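Local coordinates for protein FdhC (Acinetobacter nosocomialis, PDB 5KTC) that acts as a GNAT-superfamily sugar N-acyltransferase, seen here with its products coenzyme A and a dTDP-linked dideoxygalactose bearing a 3-hydroxybutanoylamino group, at residues Ala107-Glu110 with Ser111-Val115; Phe85-Asn88 with Pro89-Phe92. One frame throughout, in Å; residues are numbered along the deposited sequence.

Interaction 1 of 2, residues Ala107-Glu110 with Ser111-Val115; sequences AAVE and SALLV. With COA (coenzyme A), chain D.
The carbonyl oxygen of Ala107 is gripped twice by one residue: Ser111 N reaches Ala107 O over 2.8 Å as the ordinary i to i+4 helical bond, and Ser111 OG donates to Ala107 O over another 2.8 Å. The two donors arrive from opposite faces of the carbonyl plane, each tilted 28° from it. What brings the hydroxyl back against the preceding turn is a chi1 of 61°, which sets OG between the backbone N and the carbonyl carbon. With its proton spent on Ala107 O, OG can accept from Trp97 NE1, to which it is also hydrogen-bonded; Trp97 in turn binds coenzyme A through its backbone oxygen. This serine therefore links the first helical turn to a cofactor-binding strand.

On the cofactor side, Ala108 CB lies 3.2 Å from coenzyme A O6A, beside the diphosphate. Val109 divides its branches: CG2 stands over the plane of the adenine, 3.5 Å from coenzyme A C4A, while CG1, turned anti to the backbone N (chi1 -179°), meets Leu113 CD1 at 3.8 Å, the two side chains lying side by side. Glu110 extends elsewhere, and its OE1 takes hydrogen bonds from Thr10 N and Thr11 OG1.

The diphosphate near the start of this helix is characteristic of the GNAT fold. Helix 107-122 is the crossover of a beta-alpha-beta unit, with Ala107 and Ala108 against Leu99 of strand 91-99, Ala112 on Phe142 of helix 137-146, and Val109 and Leu113 on Phe177 of helix 175-178.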
ATOM      1  N   ALA A 107      -1.966  11.382  -0.113  1.00 14.63           N
ATOM      2  CA  ALA A 107      -1.714  10.110   0.603  1.00 13.94           C
ATOM      3  C   ALA A 107      -1.533   8.902  -0.318  1.00 13.64           C
ATOM      4  O   ALA A 107      -0.767   7.967  -0.009  1.00 11.92           O
ATOM      5  CB  ALA A 107      -2.872   9.828   1.550  1.00 13.14           C
ATOM      6  N   ALA A 108      -2.311   8.881  -1.399  1.00 13.39           N
ATOM      7  CA  ALA A 108      -2.266   7.728  -2.343  1.00 13.86           C
ATOM      8  C   ALA A 108      -0.861   7.603  -2.933  1.00 13.57           C
ATOM      9  O   ALA A 108      -0.251   6.524  -2.945  1.00 13.71           O
ATOM     10  CB  ALA A 108      -3.342   7.849  -3.429  1.00 13.08           C
ATOM     11  N   VAL A 109      -0.313   8.730  -3.369  1.00 13.89           N
ATOM     12  CA  VAL A 109       1.062   8.745  -3.912  1.00 13.76           C
ATOM     13  C   VAL A 109       2.073   8.367  -2.842  1.00 12.41           C
ATOM     14  O   VAL A 109       2.988   7.544  -3.079  1.00 12.90           O
ATOM     15  CB  VAL A 109       1.442  10.120  -4.535  1.00 14.58           C
ATOM     16  CG1 VAL A 109       2.830  10.088  -5.088  1.00 15.71           C
ATOM     17  CG2 VAL A 109       0.452  10.533  -5.584  1.00 14.50           C
ATOM     18  N   GLU A 110       1.958   8.967  -1.668  1.00 12.88           N
ATOM     19  CA  GLU A 110       2.970   8.714  -0.646  1.00 13.04           C
ATOM     20  C   GLU A 110       2.994   7.224  -0.187  1.00 12.21           C
ATOM     21  O   GLU A 110       4.042   6.597  -0.012  1.00 11.10           O
ATOM     22  CB  GLU A 110       2.671   9.588   0.595  1.00 14.16           C
ATOM     23  CG  GLU A 110       2.837  11.095   0.336  1.00 16.60           C
ATOM     24  CD  GLU A 110       2.633  11.972   1.551  1.00 18.46           C
ATOM     25  OE1 GLU A 110       2.596  11.509   2.699  1.00 20.94           O
ATOM     26  OE2 GLU A 110       2.593  13.177   1.336  1.00 19.11           O
ATOM     27  N   SER A 111       1.790   6.722   0.033  1.00 11.97           N
ATOM     28  CA  SER A 111       1.626   5.319   0.540  1.00 11.51           C
ATOM     29  C   SER A 111       2.098   4.313  -0.500  1.00 10.73           C
ATOM     30  O   SER A 111       2.836   3.368  -0.156  1.00 11.82           O
ATOM     31  CB  SER A 111       0.198   5.066   1.012  1.00 10.90           C
ATOM     32  OG  SER A 111      -0.771   5.216   0.022  1.00 10.87           O
ATOM     33  N   ALA A 112       1.795   4.549  -1.785  1.00 11.00           N
ATOM     34  CA  ALA A 112       2.309   3.664  -2.819  1.00 11.43           C
ATOM     35  C   ALA A 112       3.882   3.642  -2.823  1.00 11.90           C
ATOM     36  O   ALA A 112       4.540   2.567  -2.850  1.00 10.42           O
ATOM     37  CB  ALA A 112       1.737   4.036  -4.222  1.00 12.03           C
ATOM     38  N   LEU A 113       4.473   4.837  -2.705  1.00 12.45           N
ATOM     39  CA  LEU A 113       5.891   4.942  -2.717  1.00 12.82           C
ATOM     40  C   LEU A 113       6.506   4.243  -1.523  1.00 11.90           C
ATOM     41  O   LEU A 113       7.556   3.638  -1.639  1.00 13.24           O
ATOM     42  CB  LEU A 113       6.355   6.424  -2.779  1.00 13.38           C
ATOM     43  CG  LEU A 113       5.939   7.118  -4.062  1.00 14.06           C
ATOM     44  CD1 LEU A 113       6.088   8.651  -3.894  1.00 14.10           C
ATOM     45  CD2 LEU A 113       6.758   6.550  -5.248  1.00 14.30           C
ATOM     46  N   LEU A 114       5.854   4.307  -0.375  1.00 11.55           N
ATOM     47  CA  LEU A 114       6.400   3.737   0.800  1.00 11.26           C
ATOM     48  C   LEU A 114       6.272   2.246   0.689  1.00 11.40           C
ATOM     49  O   LEU A 114       7.144   1.515   1.166  1.00 11.87           O
ATOM     50  CB  LEU A 114       5.695   4.269   2.030  1.00 12.05           C
ATOM     51  CG  LEU A 114       6.011   5.729   2.430  1.00 12.78           C
ATOM     52  CD1 LEU A 114       5.104   6.151   3.588  1.00 13.10           C
ATOM     53  CD2 LEU A 114       7.486   5.925   2.758  1.00 12.53           C
ATOM     54  N   VAL A 115       5.199   1.777   0.082  1.00 11.40           N
ATOM     55  CA  VAL A 115       5.121   0.296  -0.210  1.00 11.73           C
ATOM     56  C   VAL A 115       6.323  -0.189  -0.973  1.00 11.51           C
ATOM     57  O   VAL A 115       6.903  -1.236  -0.633  1.00 10.94           O
ATOM     58  CB  VAL A 115       3.842  -0.114  -0.941  1.00 11.36           C
ATOM     59  CG1 VAL A 115       3.974  -1.511  -1.595  1.00 11.99           C
ATOM     60  CG2 VAL A 115       2.641   0.041  -0.018  1.00 10.93           C
TER
HETATM   61  N1A COA D 203       1.991  12.061  -9.762  1.00 21.36           N
HETATM   62  C2A COA D 203       1.481  13.183  -9.204  1.00 22.56           C
HETATM   63  N3A COA D 203       0.260  13.232  -8.666  1.00 21.05           N
HETATM   64  C4A COA D 203      -0.445  12.112  -8.595  1.00 22.19           C
HETATM   65  C5A COA D 203       0.074  10.836  -9.147  1.00 22.86           C
HETATM   66  C6A COA D 203       1.378  10.871  -9.764  1.00 21.38           C
HETATM   67  N6A COA D 203       1.925   9.783 -10.298  1.00 21.30           N
HETATM   68  N7A COA D 203      -0.848   9.907  -8.932  1.00 24.35           N
HETATM   69  C8A COA D 203      -1.881  10.516  -8.313  1.00 23.51           C
HETATM   70  N9A COA D 203      -1.635  11.840  -8.124  1.00 24.23           N
HETATM   71  C1B COA D 203      -2.513  12.827  -7.457  1.00 25.02           C
HETATM   72  C2B COA D 203      -3.955  12.640  -7.944  1.00 28.72           C
HETATM   73  O2B COA D 203      -4.241  13.361  -9.154  1.00 32.21           O
HETATM   74  C3B COA D 203      -4.743  13.081  -6.759  1.00 28.81           C
HETATM   75  O3B COA D 203      -4.722  14.512  -6.741  1.00 37.87           O
HETATM   76  P3B COA D 203      -6.046  15.345  -7.111  1.00 42.64           P
HETATM   77  O7A COA D 203      -6.607  15.649  -5.716  1.00 41.70           O
HETATM   78  O8A COA D 203      -5.281  16.463  -7.762  1.00 44.57           O
HETATM   79  O9A COA D 203      -6.913  14.469  -7.979  1.00 35.90           O
HETATM   80  C4B COA D 203      -3.917  12.587  -5.592  1.00 26.12           C
HETATM   81  O4B COA D 203      -2.554  12.565  -6.046  1.00 24.32           O
HETATM   82  C5B COA D 203      -4.412  11.275  -5.018  1.00 24.45           C
HETATM   83  O5B COA D 203      -4.426  10.281  -6.019  1.00 22.22           O
HETATM   84  P1A COA D 203      -5.781   9.557  -6.389  1.00 23.98           P
HETATM   85  O1A COA D 203      -5.538   8.735  -7.637  1.00 22.72           O
HETATM   86  O2A COA D 203      -7.013  10.405  -6.225  1.00 24.42           O
HETATM   87  O3A COA D 203      -5.961   8.382  -5.291  1.00 20.50           O
HETATM   88  P2A COA D 203      -6.968   8.182  -4.121  1.00 19.95           P
HETATM   89  O4A COA D 203      -6.876   9.235  -3.049  1.00 20.90           O
HETATM   90  O5A COA D 203      -8.370   7.893  -4.628  1.00 20.17           O
HETATM   91  O6A COA D 203      -6.420   6.848  -3.436  1.00 19.33           O
HETATM   92  CBP COA D 203      -7.162   4.530  -3.332  1.00 16.58           C
HETATM   93  CCP COA D 203      -6.500   5.634  -4.175  1.00 17.50           C
HETATM   94  CDP COA D 203      -7.251   3.307  -4.210  1.00 16.17           C
HETATM   95  CEP COA D 203      -6.320   4.221  -2.098  1.00 15.68           C
HETATM   96  CAP COA D 203      -8.566   5.009  -2.890  1.00 15.82           C
HETATM   97  OAP COA D 203      -9.199   5.559  -4.093  1.00 16.17           O
HETATM   98  C9P COA D 203      -9.388   3.968  -2.244  1.00 16.07           C
HETATM   99  O9P COA D 203      -9.331   3.622  -1.044  1.00 14.99           O
HETATM  100  N8P COA D 203     -10.250   3.365  -3.089  1.00 15.66           N
HETATM  101  C7P COA D 203     -11.097   2.329  -2.631  1.00 15.75           C
HETATM  102  C6P COA D 203     -10.430   1.018  -2.298  1.00 16.21           C
HETATM  103  C5P COA D 203      -9.810   0.436  -3.542  1.00 17.03           C
HETATM  104  O5P COA D 203     -10.501   0.340  -4.571  1.00 19.49           O
HETATM  105  N4P COA D 203      -8.540   0.094  -3.463  1.00 17.54           N
HETATM  106  C3P COA D 203      -7.782  -0.356  -4.635  1.00 17.96           C
HETATM  107  C2P COA D 203      -8.107  -1.812  -5.022  1.00 17.47           C
HETATM  108  S1P COA D 203      -7.330  -2.181  -6.639  1.00 18.16           S

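Interaction 2 of 2, residues Phe85-Asn88 with Pro89-Phe92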
ATOM      1  N   PHE A  85       4.494 -13.752  -1.123  1.00 16.36           N
ATOM      2  CA  PHE A  85       5.885 -13.642  -1.561  1.00 17.31           C
ATOM      3  C   PHE A  85       6.365 -14.878  -2.339  1.00 19.98           C
ATOM      4  O   PHE A  85       6.092 -15.989  -1.911  1.00 22.54           O
ATOM      5  CB  PHE A  85       6.756 -13.500  -0.318  1.00 18.60           C
ATOM      6  CG  PHE A  85       6.428 -12.282   0.564  1.00 17.65           C
ATOM      7  CD1 PHE A  85       5.659 -11.226   0.117  1.00 19.33           C
ATOM      8  CD2 PHE A  85       6.946 -12.203   1.809  1.00 17.64           C
ATOM      9  CE1 PHE A  85       5.423 -10.109   0.928  1.00 19.50           C
ATOM     10  CE2 PHE A  85       6.733 -11.111   2.645  1.00 18.60           C
ATOM     11  CZ  PHE A  85       5.945 -10.064   2.209  1.00 18.16           C
ATOM     12  N   HIS A  86       7.086 -14.694  -3.433  1.00 20.09           N
ATOM     13  CA  HIS A  86       7.601 -15.804  -4.279  1.00 23.27           C
ATOM     14  C   HIS A  86       9.049 -15.557  -4.768  1.00 27.16           C
ATOM     15  O   HIS A  86       9.625 -14.510  -4.434  1.00 24.06           O
ATOM     16  CB  HIS A  86       6.658 -16.051  -5.476  1.00 23.07           C
ATOM     17  CG  HIS A  86       5.329 -16.557  -5.060  1.00 22.11           C
ATOM     18  ND1 HIS A  86       5.028 -17.894  -5.026  1.00 21.82           N
ATOM     19  CD2 HIS A  86       4.250 -15.918  -4.554  1.00 21.53           C
ATOM     20  CE1 HIS A  86       3.790 -18.058  -4.583  1.00 22.25           C
ATOM     21  NE2 HIS A  86       3.309 -16.876  -4.267  1.00 21.64           N
ATOM     22  N   GLU A  87       9.614 -16.500  -5.568  1.00 29.87           N
ATOM     23  CA  GLU A  87      11.038 -16.476  -6.001  1.00 30.91           C
ATOM     24  C   GLU A  87      11.316 -16.655  -7.507  1.00 33.75           C
ATOM     25  O   GLU A  87      10.436 -17.059  -8.314  1.00 30.61           O
ATOM     26  CB  GLU A  87      11.795 -17.542  -5.248  1.00 35.29           C
ATOM     27  CG  GLU A  87      11.370 -17.670  -3.800  1.00 39.80           C
ATOM     28  CD  GLU A  87      12.533 -17.811  -2.878  1.00 45.62           C
ATOM     29  OE1 GLU A  87      12.831 -18.956  -2.472  1.00 56.95           O
ATOM     30  OE2 GLU A  87      13.155 -16.763  -2.575  1.00 58.57           O
ATOM     31  N   ASN A  88      12.533 -16.282  -7.903  1.00 31.55           N
ATOM     32  CA  ASN A  88      12.972 -16.466  -9.286  1.00 35.79           C
ATOM     33  C   ASN A  88      12.066 -15.807 -10.377  1.00 38.18           C
ATOM     34  O   ASN A  88      11.598 -16.504 -11.269  1.00 43.81           O
ATOM     35  CB  ASN A  88      13.114 -17.970  -9.556  1.00 37.86           C
ATOM     36  CG  ASN A  88      14.037 -18.617  -8.572  1.00 40.95           C
ATOM     37  OD1 ASN A  88      15.245 -18.539  -8.719  1.00 49.65           O
ATOM     38  ND2 ASN A  88      13.479 -19.168  -7.511  1.00 43.60           N
ATOM     39  N   PRO A  89      11.838 -14.492 -10.356  1.00 33.21           N
ATOM     40  CA  PRO A  89      12.531 -13.551  -9.472  1.00 32.67           C
ATOM     41  C   PRO A  89      11.792 -13.356  -8.097  1.00 28.39           C
ATOM     42  O   PRO A  89      10.688 -13.862  -7.862  1.00 24.86           O
ATOM     43  CB  PRO A  89      12.595 -12.278 -10.332  1.00 36.27           C
ATOM     44  CG  PRO A  89      11.373 -12.362 -11.257  1.00 35.80           C
ATOM     45  CD  PRO A  89      10.925 -13.802 -11.300  1.00 37.21           C
ATOM     46  N   LYS A  90      12.455 -12.662  -7.186  1.00 25.97           N
ATOM     47  CA  LYS A  90      11.920 -12.501  -5.871  1.00 24.61           C
ATOM     48  C   LYS A  90      10.741 -11.491  -5.995  1.00 21.27           C
ATOM     49  O   LYS A  90      10.956 -10.373  -6.450  1.00 18.37           O
ATOM     50  CB  LYS A  90      13.019 -12.013  -4.964  1.00 26.85           C
ATOM     51  CG  LYS A  90      12.817 -12.430  -3.532  1.00 31.80           C
ATOM     52  CD  LYS A  90      14.158 -12.378  -2.805  1.00 33.91           C
ATOM     53  CE  LYS A  90      13.955 -12.515  -1.320  1.00 37.57           C
ATOM     54  NZ  LYS A  90      13.167 -11.369  -0.771  1.00 42.32           N
ATOM     55  N   SER A  91       9.520 -11.914  -5.677  1.00 18.40           N
ATOM     56  CA  SER A  91       8.341 -11.066  -5.928  1.00 17.16           C
ATOM     57  C   SER A  91       7.450 -10.935  -4.725  1.00 15.50           C
ATOM     58  O   SER A  91       7.343 -11.868  -3.872  1.00 15.78           O
ATOM     59  CB  SER A  91       7.547 -11.550  -7.145  1.00 19.25           C
ATOM     60  OG  SER A  91       6.920 -12.757  -6.835  1.00 17.86           O
ATOM     61  N   PHE A  92       6.840  -9.754  -4.580  1.00 13.12           N
ATOM     62  CA  PHE A  92       5.837  -9.560  -3.534  1.00 12.70           C
ATOM     63  C   PHE A  92       4.585  -9.027  -4.184  1.00 11.97           C
ATOM     64  O   PHE A  92       4.676  -8.375  -5.169  1.00 11.74           O
ATOM     65  CB  PHE A  92       6.297  -8.611  -2.394  1.00 13.34           C
ATOM     66  CG  PHE A  92       6.432  -7.168  -2.789  1.00 13.29           C
ATOM     67  CD1 PHE A  92       7.572  -6.695  -3.441  1.00 12.77           C
ATOM     68  CD2 PHE A  92       5.431  -6.257  -2.491  1.00 12.75           C
ATOM     69  CE1 PHE A  92       7.690  -5.367  -3.813  1.00 11.83           C
ATOM     70  CE2 PHE A  92       5.558  -4.927  -2.872  1.00 13.13           C
ATOM     71  CZ  PHE A  92       6.698  -4.480  -3.503  1.00 11.83           C
TER
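His86 and Ser91 face each other as an antiparallel hydrogen-bonded pair, joined by two backbone bonds of equal length. His86 N gives its proton to Ser91 O at 2.9 Å, and Ser91 N returns one to His86 O at 2.9 Å; the first is tilted 22° from the carbonyl plane, whereas the second comes in from above its carbonyl, 51° out of plane. Two weaker CA-H...O contacts flank them, Phe85 CA to Ser91 O at 3.3 Å and Lys90 CA to His86 O at 3.4 Å. The side chains of the pair share one face of the sheet, where Ser91 OG rests 3.6 Å from His86 CB.

Together these bonds close the hairpin of strands 75-86 and 91-99 around a four-residue loop, Glu87 to Lys90. The reversal there combines a left-handed Asn88 (phi 56°) with a cis peptide bond ahead of Pro89.

One residue further from the loop, the Phe85 ring leans obliquely on the neighbouring strand, with CD1 3.7 Å from Phe92 CB. Beyond this shell, Phe125 meets both phenylalanine rings and receives Lys90 in a cation-pi contact, while Phe92 packs edge-to-face with Phe120 of helix 107-122. Asp84 OD1 holds the far end of the histidine through NE2, and backbone bonds from Lys90 and Phe92 to Gln127 tie the returning strand to strand 127-133.

Interaction 2 comes first along the chain, and strand 91-99 then leads from its hairpin turn to helix 107-122, which carries interaction 1. The centres of the two lie about 21 Å apart, with interaction 1 about 6 Å from the centre of the chain and interaction 2 about 18 Å from it. They nevertheless meet through packing: Val115 CG1, on the helix, is 4.0 Å from Phe92 CE2, on the strand. Both belong to the same GNAT domain, and strand 91-99 bridges them, beginning at the exposed turn and carrying, toward its other end, the coenzyme A-binding residues Trp97 and Leu99 that border the start of the helix.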